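Local coordinates for protein alpha-1,3-glucanase (Bacillus circulans, PDB 5ZRU) that hydrolyses alpha-1,3-glucan with this catalytic unit of a longer, multidomain GH87 enzyme, which probably also binds carbohydrate, at residues T19-D24 with P70-D75; L96-N101 with V140-D145; I269-R272 with Q276-F279; C321-G326 with L339-S344. All coordinates share one frame; numbering follows the deposited sequence.

Contact 1 (T19-D24 with P70-D75); sequences TRYDTD and PGEGGD. With CA (calcium ion), chain M.
A chi1 of 60° sets OG1 of T19 between that residue's own backbone N and carbonyl carbon, while E72 carries its CG beside the backbone N (chi1 -63°) and then runs on extended until its carboxylate reaches the hydroxyl. T19 OG1 donates to E72 OE1 at 2.8 Å. The donor sits well above the carboxylate plane, 62° out of it, and the neighbouring methyl, T19 CG2, rests 3.8 Å from E72 CD. Y21 runs alongside E72 in the reverse sense and brings its OH to 2.8 Å from the same OE1, although the strongest polar partner of this phenol is R69. R69 also forms a salt bridge to E72 OE1, which therefore holds a hydroxyl donor and a positive charge together. A water extends the grip by donating to T19 OG1 and accepting from G73 N at 3.0 Å. At the backbone angles of G73 a CB would collide with the carbonyl oxygen of E72, which suits a glycine.

All this belongs to the D1 domain, a galactose-binding-like beta-sandwich. Strand 19-21 pairs with 166-174 in one sheet, and loop 70-75 carries the chain into that sheet from strand 63-67 of the other. Just past the strand, D22 OD1 and T23 OG1 bind a calcium ion, the latter at 2.5 Å. S50, R53, D169 and a water complete the site. D22 OD1 also accepts from T23 N through its anti lone pair, at 2.6 Å, and R20 NH1 meets D22 OD2 at 3.3 Å in a salt bridge.

Contact 2 (L96-N101 with V140-D145); sequences LDVYVN and VHWKMD. With PE5 (3,6,9,12,15,18,21,24-octaoxahexacosan-1-ol), chain C.
M144 CE and V100 CG2 meet tip to tip at 3.5 Å, closer than methyl groups usually sit, and this squeezed pair marks one end of an otherwise ordinary apolar interface. M144 gets there by folding back on itself: with chi2 at -63° and chi3 bent the same way, the thioether curls so that SD lies at the edge of the W142 indole, in its plane, while CE swings across to the valines. V98 takes the indole itself. Its CG2 stands 3.6 Å from W142 CZ2 and crosses the ring system obliquely, and V98 CG1 keeps a looser 4.4 Å contact with M144 CE. W142 has its CG between backbone N and carbonyl carbon (chi1 65°), which lays the benzene half of the indole against V98.

The two strands come from the two sheets of the D1 beta-sandwich. The axes of 96-100 and 140-144 pass 10.9 Å apart, with their N-to-C directions 31° apart, too far for backbone bonding, so the two segments meet through side chains alone. V108, I154 and I156 add to the V98 side, while V77 and M79 pack on W142. One polar atom pays for this burial: W142 NE1 has no partner anywhere in the model.

H141, one residue before W142, carries its side chain to the other side of the sheet. There its ring stacks with W315 and meets Y283 and W253 edge-to-face. A bound polyethylene glycol passes over one face of the imidazole, with its C11 3.4 Å from H141 CE1.

Contact 3 (I269-R272 with Q276-F279); sequences ISFR and QLDF. With ZN (zinc ion), chain F.
F271 receives L277 on one face of its ring: the methyl CD2 of L277 sits 3.8 Å from the ring centroid and 16° off the normal, a CH-pi contact. The opposite face is covered from its own strand by I269 CG2, so the ring is clamped between two methyls. Its edge is used too. F271 points that edge at the face of F279 in an offset edge-to-face pair, with centroids 5.9 Å apart and planes at 71°; the closest atoms, F271 CZ and F279 CD2, are 3.8 Å apart. I269 closes the group by setting CD1 3.5 Å from F279 CZ. With an alanine here instead of F271, a gap would probably open between L277 and I269, and F279 would lose its edge-on neighbour.

L277 reaches the ring because its CG lies between backbone N and carbonyl carbon (chi1 67°). The next shell comes from adjoining coils of the D2 parallel beta-helix: I245 and V311 flank L277, F305 meets F271 edge-to-face, and F301 does the same to F279. The two strands run in roughly opposite directions on facing walls of the helix.

D278, between L277 and F279, points away from this interior and binds a zinc ion through OD2 at 2.0 Å. H312, a water and H3, apparently a construct-derived residue, complete the site. The alternation splits the chemistry cleanly: dispersion and CH-pi contacts hold the inner face without a single cross-strand hydrogen bond, while the outer face offers a carboxylate to a metal.

Contact 4 (C321-G326 with L339-S344); sequences CGFWVG and LVIENS
The backbones of 321-326 and 339-344 face each other without a hydrogen bond between them. They run in opposite senses, with F323 abreast of I341 (CA to CA 9.4 Å) and V325 abreast of L339 (CA to CA 9.2 Å), a spacing that leaves room for a layer of side chains. Within 339-344 the chain bends at N343, whose phi is positive, and S344 OG turns back to donate to E342 O at 2.8 Å from above the carbonyl plane.

I341 and F323 reach in from facing strands. The CD1 of I341 stands over one face of the F323 ring, 3.7 Å from its centroid and 21° off the normal, a CH-pi contact. The methyl is offset toward the rim, closest to F323 CD2 at 3.5 Å, while I341 CG2 comes to 4.0 Å from F323 CZ. Beside them V325 CG2 and L339 CD2 meet tip to tip at 3.8 Å; L339 extends inward with CG opposite its backbone N (chi1 169°). F301 stacks with F323, and F305 touches F323, V325 and L339. A serine in place of F323 has no ring, which is likely to leave I341 CD1 over a gap and F301 without its stacking mate.

E342 points the other way, to a salt bridge with R366. At the bend, N343 OD1 bonds to N367 ND2 of the following coil, as in the asparagine ladders of pectate-lyase-like proteins. Stacked aromatics and aliphatics inside, and an amide link between successive turns, are the mark of the right-handed parallel beta-helix that forms D2.

Contacts 1 and 2 lie in D1, their centres about 13 Å apart, and they touch directly: D75 O and M144 N, 2.7 Å apart, probably share a hydrogen bond where loop 70-75 enters strand 76-82. Contacts 3 and 4 sit about 11 Å apart, centre to centre, inside the D2 beta-helix, with nearest atoms about 5 Å apart. The side chains of F279 and I341 each lie about 7 Å from that of H312, a zinc ligand. Between the domains no contact touches another; contacts 1 and 2 each come within about 12 Å of contact 4, between nearest atoms. Links between the domains include R20 of contact 1 with E402 and K143 of contact 2 with W253 O.

Contact 1 (T19-D24 with P70-D75)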
loop_
_atom_site.group_PDB
_atom_site.type_symbol
_atom_site.label_atom_id
_atom_site.label_comp_id
_atom_site.label_asym_id
_atom_site.label_seq_id
_atom_site.Cartn_x
_atom_site.Cartn_y
_atom_site.Cartn_z
ATOM N N THR A 19 7.167 4.508 16.001
ATOM C CA THR A 19 6.137 5.447 16.399
ATOM C C THR A 19 6.202 6.628 15.454
ATOM O O THR A 19 7.239 6.893 14.832
ATOM C CB THR A 19 6.300 5.932 17.852
ATOM O OG1 THR A 19 7.565 6.593 17.998
ATOM C CG2 THR A 19 6.195 4.759 18.818
ATOM N N ARG A 20 5.090 7.338 15.340
ATOM C CA ARG A 20 5.005 8.413 14.367
ATOM C C ARG A 20 5.192 9.776 15.015
ATOM O O ARG A 20 4.622 10.063 16.072
ATOM C CB ARG A 20 3.676 8.412 13.619
ATOM C CG ARG A 20 3.674 9.572 12.650
ATOM C CD ARG A 20 2.591 9.519 11.678
ATOM N NE ARG A 20 2.611 8.278 10.928
ATOM C CZ ARG A 20 1.695 8.001 10.018
ATOM N NH1 ARG A 20 0.750 8.899 9.777
ATOM N NH2 ARG A 20 1.725 6.851 9.358
ATOM N N TYR A 21 5.992 10.607 14.363
ATOM C CA TYR A 21 6.148 12.022 14.678
ATOM C C TYR A 21 5.531 12.788 13.509
ATOM O O TYR A 21 6.165 12.944 12.461
ATOM C CB TYR A 21 7.625 12.343 14.895
ATOM C CG TYR A 21 8.098 11.741 16.195
ATOM C CD1 TYR A 21 8.467 10.398 16.280
ATOM C CD2 TYR A 21 8.094 12.497 17.358
ATOM C CE1 TYR A 21 8.849 9.844 17.482
ATOM C CE2 TYR A 21 8.489 11.960 18.558
ATOM C CZ TYR A 21 8.863 10.640 18.621
ATOM O OH TYR A 21 9.238 10.127 19.835
ATOM N N ASP A 22 4.282 13.239 13.676
ATOM C CA ASP A 22 3.509 13.747 12.549
ATOM C C ASP A 22 3.521 15.271 12.532
ATOM O O ASP A 22 4.171 15.937 13.347
ATOM C CB ASP A 22 2.067 13.210 12.567
ATOM C CG ASP A 22 1.488 12.980 11.141
ATOM O OD1 ASP A 22 1.712 13.829 10.234
ATOM O OD2 ASP A 22 0.800 11.948 10.919
ATOM N N THR A 23 2.750 15.820 11.591
ATOM C CA THR A 23 2.879 17.227 11.223
ATOM C C THR A 23 2.668 18.147 12.417
ATOM O O THR A 23 3.456 19.072 12.649
ATOM C CB THR A 23 1.887 17.551 10.109
ATOM O OG1 THR A 23 2.163 16.719 8.975
ATOM C CG2 THR A 23 2.003 19.000 9.700
ATOM N N ASP A 24 1.618 17.902 13.200
ATOM C CA ASP A 24 1.286 18.818 14.282
ATOM C C ASP A 24 2.179 18.647 15.505
ATOM O O ASP A 24 2.186 19.532 16.366
ATOM C CB ASP A 24 -0.186 18.652 14.666
ATOM C CG ASP A 24 -1.129 19.046 13.532
ATOM O OD1 ASP A 24 -0.961 20.151 12.977
ATOM O OD2 ASP A 24 -2.029 18.250 13.194
ATOM N N PRO A 70 9.023 10.411 25.762
ATOM C CA PRO A 70 9.411 9.386 26.743
ATOM C C PRO A 70 9.117 7.983 26.232
ATOM O O PRO A 70 8.076 7.725 25.626
ATOM C CB PRO A 70 8.551 9.724 27.966
ATOM C CG PRO A 70 8.274 11.187 27.846
ATOM C CD PRO A 70 8.194 11.473 26.361
ATOM N N GLY A 71 10.055 7.072 26.472
ATOM C CA GLY A 71 9.891 5.696 26.064
ATOM C C GLY A 71 10.004 5.434 24.577
ATOM O O GLY A 71 9.776 4.297 24.153
ATOM N N GLU A 72 10.347 6.431 23.770
ATOM C CA GLU A 72 10.442 6.267 22.324
ATOM C C GLU A 72 11.868 6.560 21.861
ATOM O O GLU A 72 12.774 6.795 22.666
ATOM C CB GLU A 72 9.420 7.164 21.614
ATOM C CG GLU A 72 7.997 6.793 21.973
ATOM C CD GLU A 72 6.956 7.624 21.261
ATOM O OE1 GLU A 72 7.266 8.246 20.215
ATOM O OE2 GLU A 72 5.819 7.654 21.765
ATOM N N GLY A 73 12.066 6.534 20.545
ATOM C CA GLY A 73 13.375 6.804 19.974
ATOM C C GLY A 73 13.875 5.676 19.093
ATOM O O GLY A 73 13.075 4.861 18.620
ATOM N N GLY A 74 15.184 5.612 18.862
ATOM C CA GLY A 74 15.779 4.588 18.024
ATOM C C GLY A 74 16.668 5.191 16.960
ATOM O O GLY A 74 16.788 6.406 16.819
ATOM N N ASP A 75 17.321 4.305 16.204
ATOM C CA ASP A 75 18.242 4.742 15.165
ATOM C C ASP A 75 17.695 4.574 13.749
ATOM O O ASP A 75 18.367 4.984 12.798
ATOM C CB ASP A 75 19.598 4.021 15.294
ATOM C CG ASP A 75 19.474 2.542 15.650
ATOM O OD1 ASP A 75 18.408 2.084 16.100
ATOM O OD2 ASP A 75 20.486 1.826 15.491
HETATM CA CA CA M . 0.449 15.195 8.086
HETATM O O HOH W 1 10.065 5.463 18.567
HETATM O O HOH W 2 -0.951 15.468 10.102
#

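Contact 2 (L96-N101 with V140-D145)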
loop_
_atom_site.group_PDB
_atom_site.type_symbol
_atom_site.label_atom_id
_atom_site.label_comp_id
_atom_site.label_asym_id
_atom_site.label_seq_id
_atom_site.Cartn_x
_atom_site.Cartn_y
_atom_site.Cartn_z
ATOM N N LEU A 96 17.696 16.775 1.848
ATOM C CA LEU A 96 17.389 17.529 3.056
ATOM C C LEU A 96 18.410 17.150 4.122
ATOM O O LEU A 96 18.954 16.046 4.104
ATOM C CB LEU A 96 15.959 17.261 3.559
ATOM C CG LEU A 96 14.815 17.952 2.806
ATOM C CD1 LEU A 96 13.468 17.435 3.290
ATOM C CD2 LEU A 96 14.873 19.480 2.960
ATOM N N ASP A 97 18.670 18.076 5.043
ATOM C CA ASP A 97 19.651 17.890 6.103
ATOM C C ASP A 97 18.964 17.466 7.396
ATOM O O ASP A 97 17.834 17.865 7.679
ATOM C CB ASP A 97 20.442 19.181 6.353
ATOM C CG ASP A 97 21.409 19.513 5.217
ATOM O OD1 ASP A 97 21.657 18.643 4.363
ATOM O OD2 ASP A 97 21.920 20.650 5.171
ATOM N N VAL A 98 19.668 16.654 8.184
ATOM C CA VAL A 98 19.176 16.147 9.462
ATOM C C VAL A 98 20.109 16.642 10.558
ATOM O O VAL A 98 21.329 16.468 10.458
ATOM C CB VAL A 98 19.112 14.608 9.468
ATOM C CG1 VAL A 98 18.567 14.085 10.807
ATOM C CG2 VAL A 98 18.282 14.102 8.288
ATOM N N TYR A 99 19.542 17.274 11.582
ATOM C CA TYR A 99 20.283 17.701 12.763
ATOM C C TYR A 99 19.717 17.000 13.986
ATOM O O TYR A 99 18.505 16.816 14.097
ATOM C CB TYR A 99 20.206 19.228 12.976
ATOM C CG TYR A 99 20.844 20.046 11.874
ATOM C CD1 TYR A 99 20.177 20.275 10.677
ATOM C CD2 TYR A 99 22.103 20.604 12.039
ATOM C CE1 TYR A 99 20.757 21.025 9.670
ATOM C CE2 TYR A 99 22.691 21.361 11.039
ATOM C CZ TYR A 99 22.010 21.567 9.859
ATOM O OH TYR A 99 22.584 22.315 8.858
ATOM N N VAL A 100 20.594 16.608 14.905
ATOM C CA VAL A 100 20.178 16.067 16.194
ATOM C C VAL A 100 20.756 16.962 17.273
ATOM O O VAL A 100 21.979 17.126 17.355
ATOM C CB VAL A 100 20.632 14.616 16.387
ATOM C CG1 VAL A 100 20.141 14.103 17.734
ATOM C CG2 VAL A 100 20.101 13.752 15.259
ATOM N N ASN A 101 19.879 17.545 18.088
ATOM C CA ASN A 101 20.299 18.460 19.149
ATOM C C ASN A 101 21.216 19.547 18.595
ATOM O O ASN A 101 22.170 19.979 19.247
ATOM C CB ASN A 101 20.971 17.687 20.287
ATOM C CG ASN A 101 20.038 16.678 20.923
ATOM O OD1 ASN A 101 18.861 16.961 21.129
ATOM N ND2 ASN A 101 20.556 15.496 21.239
ATOM N N VAL A 140 11.719 7.946 2.247
ATOM C CA VAL A 140 13.095 7.471 2.331
ATOM C C VAL A 140 13.304 7.017 3.765
ATOM O O VAL A 140 12.538 7.373 4.663
ATOM C CB VAL A 140 14.157 8.534 1.950
ATOM C CG1 VAL A 140 14.101 8.845 0.455
ATOM C CG2 VAL A 140 13.971 9.811 2.771
ATOM N N HIS A 141 14.335 6.203 3.978
ATOM C CA HIS A 141 14.699 5.837 5.342
ATOM C C HIS A 141 16.213 5.813 5.468
ATOM O O HIS A 141 16.937 5.675 4.481
ATOM C CB HIS A 141 14.071 4.494 5.774
ATOM C CG HIS A 141 14.545 3.297 5.001
ATOM N ND1 HIS A 141 14.041 2.959 3.762
ATOM C CD2 HIS A 141 15.443 2.329 5.317
ATOM C CE1 HIS A 141 14.622 1.849 3.339
ATOM N NE2 HIS A 141 15.481 1.450 4.262
ATOM N N TRP A 142 16.689 5.984 6.700
ATOM C CA TRP A 142 18.123 5.978 6.966
ATOM C C TRP A 142 18.333 5.579 8.418
ATOM O O TRP A 142 17.399 5.580 9.219
ATOM C CB TRP A 142 18.758 7.347 6.673
ATOM C CG TRP A 142 18.263 8.464 7.579
ATOM C CD1 TRP A 142 18.788 8.833 8.784
ATOM C CD2 TRP A 142 17.150 9.340 7.344
ATOM N NE1 TRP A 142 18.077 9.881 9.315
ATOM C CE2 TRP A 142 17.070 10.218 8.449
ATOM C CE3 TRP A 142 16.224 9.475 6.302
ATOM C CZ2 TRP A 142 16.096 11.208 8.546
ATOM C CZ3 TRP A 142 15.251 10.461 6.400
ATOM C CH2 TRP A 142 15.199 11.323 7.512
ATOM N N LYS A 143 19.578 5.243 8.750
ATOM C CA LYS A 143 19.946 4.868 10.108
ATOM C C LYS A 143 20.848 5.938 10.704
ATOM O O LYS A 143 21.744 6.453 10.026
ATOM C CB LYS A 143 20.662 3.514 10.145
ATOM C CG LYS A 143 19.761 2.331 9.874
ATOM C CD LYS A 143 20.521 1.016 9.957
ATOM C CE LYS A 143 21.536 0.875 8.832
ATOM N NZ LYS A 143 22.103 -0.516 8.796
ATOM N N MET A 144 20.595 6.276 11.961
ATOM C CA MET A 144 21.422 7.218 12.699
ATOM C C MET A 144 22.641 6.503 13.272
ATOM O O MET A 144 22.596 5.306 13.565
ATOM C CB MET A 144 20.615 7.848 13.837
ATOM C CG MET A 144 19.277 8.419 13.403
ATOM S SD MET A 144 19.522 9.762 12.234
ATOM C CE MET A 144 20.368 10.952 13.256
ATOM N N ASP A 145 23.733 7.253 13.456
ATOM C CA ASP A 145 24.942 6.658 14.028
ATOM C C ASP A 145 24.729 6.205 15.463
ATOM O O ASP A 145 25.360 5.238 15.903
ATOM C CB ASP A 145 26.110 7.640 13.980
ATOM C CG ASP A 145 26.520 7.990 12.573
ATOM O OD1 ASP A 145 27.277 8.972 12.408
ATOM O OD2 ASP A 145 26.077 7.298 11.633
HETATM C C48 PE5 C . 19.102 3.237 -8.855
HETATM C C50 PE5 C . 17.733 3.927 -8.820
HETATM O O1 PE5 C . 17.883 5.305 -9.039
HETATM C C1 PE5 C . 16.684 6.027 -9.099
HETATM C C2 PE5 C . 16.957 7.533 -9.138
HETATM O O2 PE5 C . 17.556 7.936 -7.939
HETATM C C3 PE5 C . 17.996 9.263 -7.893
HETATM C C4 PE5 C . 18.686 9.533 -6.549
HETATM O O3 PE5 C . 17.812 9.235 -5.494
HETATM C C5 PE5 C . 18.274 9.515 -4.200
HETATM C C6 PE5 C . 18.030 8.317 -3.269
HETATM O O4 PE5 C . 16.762 8.365 -2.666
HETATM C C7 PE5 C . 16.086 7.139 -2.558
HETATM C C8 PE5 C . 16.972 6.094 -1.875
HETATM O O5 PE5 C . 16.443 4.825 -2.094
HETATM C C9 PE5 C . 17.295 3.764 -1.753
HETATM C C10 PE5 C . 16.798 3.139 -0.456
HETATM O O6 PE5 C . 17.840 3.113 0.472
HETATM C C11 PE5 C . 17.434 3.009 1.805
HETATM C C12 PE5 C . 18.608 3.283 2.734
HETATM O O7 PE5 C . 18.819 2.119 3.471
HETATM C C13 PE5 C . 19.143 2.319 4.816
HETATM C C14 PE5 C . 19.936 1.107 5.301
HETATM O O8 PE5 C . 20.746 0.666 4.249
HETATM C C15 PE5 C . 21.500 -0.492 4.499
HETATM C C16 PE5 C . 22.995 -0.151 4.426
HETATM O O52 PE5 C . 23.568 -0.660 3.254
#

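Contact 3 (I269-R272 with Q276-F279)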
loop_
_atom_site.group_PDB
_atom_site.type_symbol
_atom_site.label_atom_id
_atom_site.label_comp_id
_atom_site.label_asym_id
_atom_site.label_seq_id
_atom_site.Cartn_x
_atom_site.Cartn_y
_atom_site.Cartn_z
ATOM N N ILE A 269 11.201 -9.682 -8.512
ATOM C CA ILE A 269 11.485 -11.104 -8.325
ATOM C C ILE A 269 10.353 -11.933 -8.915
ATOM O O ILE A 269 9.179 -11.714 -8.588
ATOM C CB ILE A 269 11.682 -11.438 -6.835
ATOM C CG1 ILE A 269 12.976 -10.796 -6.328
ATOM C CG2 ILE A 269 11.718 -12.953 -6.628
ATOM C CD1 ILE A 269 13.223 -11.015 -4.807
ATOM N N SER A 270 10.702 -12.898 -9.767
ATOM C CA SER A 270 9.731 -13.840 -10.308
ATOM C C SER A 270 9.998 -15.199 -9.685
ATOM O O SER A 270 11.065 -15.783 -9.906
ATOM C CB SER A 270 9.818 -13.926 -11.837
ATOM O OG SER A 270 9.114 -15.068 -12.325
ATOM N N PHE A 271 9.039 -15.697 -8.902
ATOM C CA PHE A 271 9.139 -17.026 -8.300
ATOM C C PHE A 271 8.563 -18.078 -9.238
ATOM O O PHE A 271 7.461 -17.905 -9.771
ATOM C CB PHE A 271 8.376 -17.100 -6.976
ATOM C CG PHE A 271 8.958 -16.273 -5.854
ATOM C CD1 PHE A 271 10.250 -16.490 -5.392
ATOM C CD2 PHE A 271 8.168 -15.325 -5.210
ATOM C CE1 PHE A 271 10.759 -15.757 -4.334
ATOM C CE2 PHE A 271 8.668 -14.581 -4.156
ATOM C CZ PHE A 271 9.969 -14.795 -3.718
ATOM N N ARG A 272 9.289 -19.180 -9.408
ATOM C CA ARG A 272 8.785 -20.375 -10.092
ATOM C C ARG A 272 8.914 -21.543 -9.117
ATOM O O ARG A 272 9.794 -22.400 -9.253
ATOM C CB ARG A 272 9.542 -20.638 -11.409
ATOM C CG ARG A 272 9.444 -19.503 -12.415
ATOM C CD ARG A 272 8.019 -19.323 -12.917
ATOM N NE ARG A 272 7.922 -18.247 -13.901
ATOM C CZ ARG A 272 6.778 -17.815 -14.429
ATOM N NH1 ARG A 272 5.624 -18.361 -14.061
ATOM N NH2 ARG A 272 6.790 -16.832 -15.324
ATOM N N GLN A 276 7.243 -24.925 -1.027
ATOM C CA GLN A 276 7.183 -23.877 -0.020
ATOM C C GLN A 276 8.382 -22.954 -0.164
ATOM O O GLN A 276 9.532 -23.397 -0.057
ATOM C CB GLN A 276 7.140 -24.470 1.384
ATOM C CG GLN A 276 7.108 -23.420 2.473
ATOM C CD GLN A 276 7.136 -24.034 3.851
ATOM O OE1 GLN A 276 8.086 -24.727 4.210
ATOM N NE2 GLN A 276 6.079 -23.809 4.622
ATOM N N LEU A 277 8.116 -21.677 -0.392
ATOM C CA LEU A 277 9.172 -20.684 -0.305
ATOM C C LEU A 277 9.004 -19.897 0.987
ATOM O O LEU A 277 7.888 -19.718 1.485
ATOM C CB LEU A 277 9.166 -19.757 -1.523
ATOM C CG LEU A 277 8.017 -18.785 -1.765
ATOM C CD1 LEU A 277 8.294 -17.461 -1.072
ATOM C CD2 LEU A 277 7.813 -18.567 -3.274
ATOM N N ASP A 278 10.131 -19.461 1.546
ATOM C CA ASP A 278 10.150 -18.594 2.721
ATOM C C ASP A 278 11.162 -17.502 2.422
ATOM O O ASP A 278 12.359 -17.781 2.287
ATOM C CB ASP A 278 10.527 -19.352 3.999
ATOM C CG ASP A 278 10.383 -18.483 5.246
ATOM O OD1 ASP A 278 9.247 -18.272 5.694
ATOM O OD2 ASP A 278 11.397 -17.972 5.755
ATOM N N PHE A 279 10.678 -16.272 2.276
ATOM C CA PHE A 279 11.499 -15.149 1.839
ATOM C C PHE A 279 11.325 -14.057 2.878
ATOM O O PHE A 279 10.191 -13.663 3.164
ATOM C CB PHE A 279 11.048 -14.675 0.446
ATOM C CG PHE A 279 11.944 -13.649 -0.180
ATOM C CD1 PHE A 279 11.926 -12.328 0.255
ATOM C CD2 PHE A 279 12.782 -13.998 -1.237
ATOM C CE1 PHE A 279 12.759 -11.370 -0.330
ATOM C CE2 PHE A 279 13.618 -13.043 -1.828
ATOM C CZ PHE A 279 13.601 -11.737 -1.372
HETATM ZN ZN ZN F . 10.810 -17.188 7.512
HETATM O O HOH W 3 12.733 -16.613 8.199
#

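Contact 4 (C321-G326 with L339-S344)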
loop_
_atom_site.group_PDB
_atom_site.type_symbol
_atom_site.label_atom_id
_atom_site.label_comp_id
_atom_site.label_asym_id
_atom_site.label_seq_id
_atom_site.Cartn_x
_atom_site.Cartn_y
_atom_site.Cartn_z
ATOM N N CYS A 321 3.630 -3.207 -8.702
ATOM C CA CYS A 321 2.853 -3.582 -7.534
ATOM C C CYS A 321 3.837 -4.139 -6.518
ATOM O O CYS A 321 4.929 -4.584 -6.883
ATOM C CB CYS A 321 1.802 -4.658 -7.844
ATOM S SG CYS A 321 0.697 -4.323 -9.226
ATOM N N GLY A 322 3.438 -4.148 -5.251
ATOM C CA GLY A 322 4.266 -4.802 -4.246
ATOM C C GLY A 322 4.366 -6.295 -4.510
ATOM O O GLY A 322 5.465 -6.850 -4.644
ATOM N N PHE A 323 3.205 -6.944 -4.575
ATOM C CA PHE A 323 3.052 -8.367 -4.856
ATOM C C PHE A 323 1.998 -8.555 -5.936
ATOM O O PHE A 323 0.912 -7.981 -5.839
ATOM C CB PHE A 323 2.565 -9.155 -3.615
ATOM C CG PHE A 323 3.577 -9.263 -2.506
ATOM C CD1 PHE A 323 3.884 -8.163 -1.712
ATOM C CD2 PHE A 323 4.201 -10.468 -2.252
ATOM C CE1 PHE A 323 4.804 -8.275 -0.669
ATOM C CE2 PHE A 323 5.112 -10.587 -1.218
ATOM C CZ PHE A 323 5.415 -9.499 -0.428
ATOM N N TRP A 324 2.276 -9.406 -6.921
ATOM C CA TRP A 324 1.226 -9.896 -7.820
ATOM C C TRP A 324 1.267 -11.422 -7.817
ATOM O O TRP A 324 2.127 -12.030 -8.461
ATOM C CB TRP A 324 1.379 -9.346 -9.237
ATOM C CG TRP A 324 0.151 -9.614 -10.048
ATOM C CD1 TRP A 324 -0.163 -10.765 -10.725
ATOM C CD2 TRP A 324 -0.954 -8.722 -10.231
ATOM N NE1 TRP A 324 -1.402 -10.630 -11.327
ATOM C CE2 TRP A 324 -1.897 -9.379 -11.046
ATOM C CE3 TRP A 324 -1.228 -7.414 -9.797
ATOM C CZ2 TRP A 324 -3.104 -8.777 -11.425
ATOM C CZ3 TRP A 324 -2.425 -6.820 -10.179
ATOM C CH2 TRP A 324 -3.344 -7.499 -10.984
ATOM N N VAL A 325 0.352 -12.043 -7.077
ATOM C CA VAL A 325 0.360 -13.491 -6.890
ATOM C C VAL A 325 -0.546 -14.094 -7.955
ATOM O O VAL A 325 -1.760 -13.883 -7.937
ATOM C CB VAL A 325 -0.096 -13.873 -5.478
ATOM C CG1 VAL A 325 0.079 -15.377 -5.234
ATOM C CG2 VAL A 325 0.713 -13.075 -4.469
ATOM N N GLY A 326 0.042 -14.833 -8.891
ATOM C CA GLY A 326 -0.766 -15.418 -9.942
ATOM C C GLY A 326 0.029 -16.056 -11.057
ATOM O O GLY A 326 1.041 -15.512 -11.512
ATOM N N LEU A 339 -0.544 -18.983 1.006
ATOM C CA LEU A 339 0.519 -17.994 1.134
ATOM C C LEU A 339 0.216 -17.041 2.281
ATOM O O LEU A 339 -0.919 -16.603 2.459
ATOM C CB LEU A 339 0.673 -17.205 -0.169
ATOM C CG LEU A 339 1.576 -15.968 -0.109
ATOM C CD1 LEU A 339 3.045 -16.368 0.056
ATOM C CD2 LEU A 339 1.383 -15.124 -1.351
ATOM N N VAL A 340 1.237 -16.716 3.067
ATOM C CA VAL A 340 1.119 -15.704 4.110
ATOM C C VAL A 340 2.139 -14.609 3.839
ATOM O O VAL A 340 3.345 -14.875 3.750
ATOM C CB VAL A 340 1.315 -16.296 5.514
ATOM C CG1 VAL A 340 1.255 -15.173 6.576
ATOM C CG2 VAL A 340 0.240 -17.345 5.785
ATOM N N ILE A 341 1.651 -13.381 3.713
ATOM C CA ILE A 341 2.478 -12.185 3.671
ATOM C C ILE A 341 2.268 -11.481 5.006
ATOM O O ILE A 341 1.130 -11.157 5.359
ATOM C CB ILE A 341 2.082 -11.283 2.491
ATOM C CG1 ILE A 341 2.315 -12.006 1.158
ATOM C CG2 ILE A 341 2.844 -9.951 2.538
ATOM C CD1 ILE A 341 1.671 -11.276 -0.047
ATOM N N GLU A 342 3.334 -11.277 5.776
ATOM C CA GLU A 342 3.108 -10.688 7.087
ATOM C C GLU A 342 4.283 -9.828 7.514
ATOM O O GLU A 342 5.400 -9.954 7.002
ATOM C CB GLU A 342 2.831 -11.760 8.158
ATOM C CG GLU A 342 3.990 -12.706 8.411
ATOM C CD GLU A 342 3.622 -13.848 9.365
ATOM O OE1 GLU A 342 2.582 -13.751 10.058
ATOM O OE2 GLU A 342 4.374 -14.839 9.421
ATOM N N ASN A 343 4.003 -8.944 8.473
ATOM C CA ASN A 343 5.031 -8.146 9.145
ATOM C C ASN A 343 5.844 -7.323 8.149
ATOM O O ASN A 343 7.049 -7.129 8.327
ATOM C CB ASN A 343 5.968 -9.032 9.977
ATOM C CG ASN A 343 5.233 -9.924 10.971
ATOM O OD1 ASN A 343 4.075 -9.681 11.330
ATOM N ND2 ASN A 343 5.930 -10.966 11.443
ATOM N N SER A 344 5.191 -6.838 7.094
ATOM C CA SER A 344 5.901 -6.232 5.978
ATOM C C SER A 344 5.433 -4.804 5.729
ATOM O O SER A 344 4.407 -4.348 6.237
ATOM C CB SER A 344 5.733 -7.073 4.709
ATOM O OG SER A 344 6.282 -8.367 4.906
#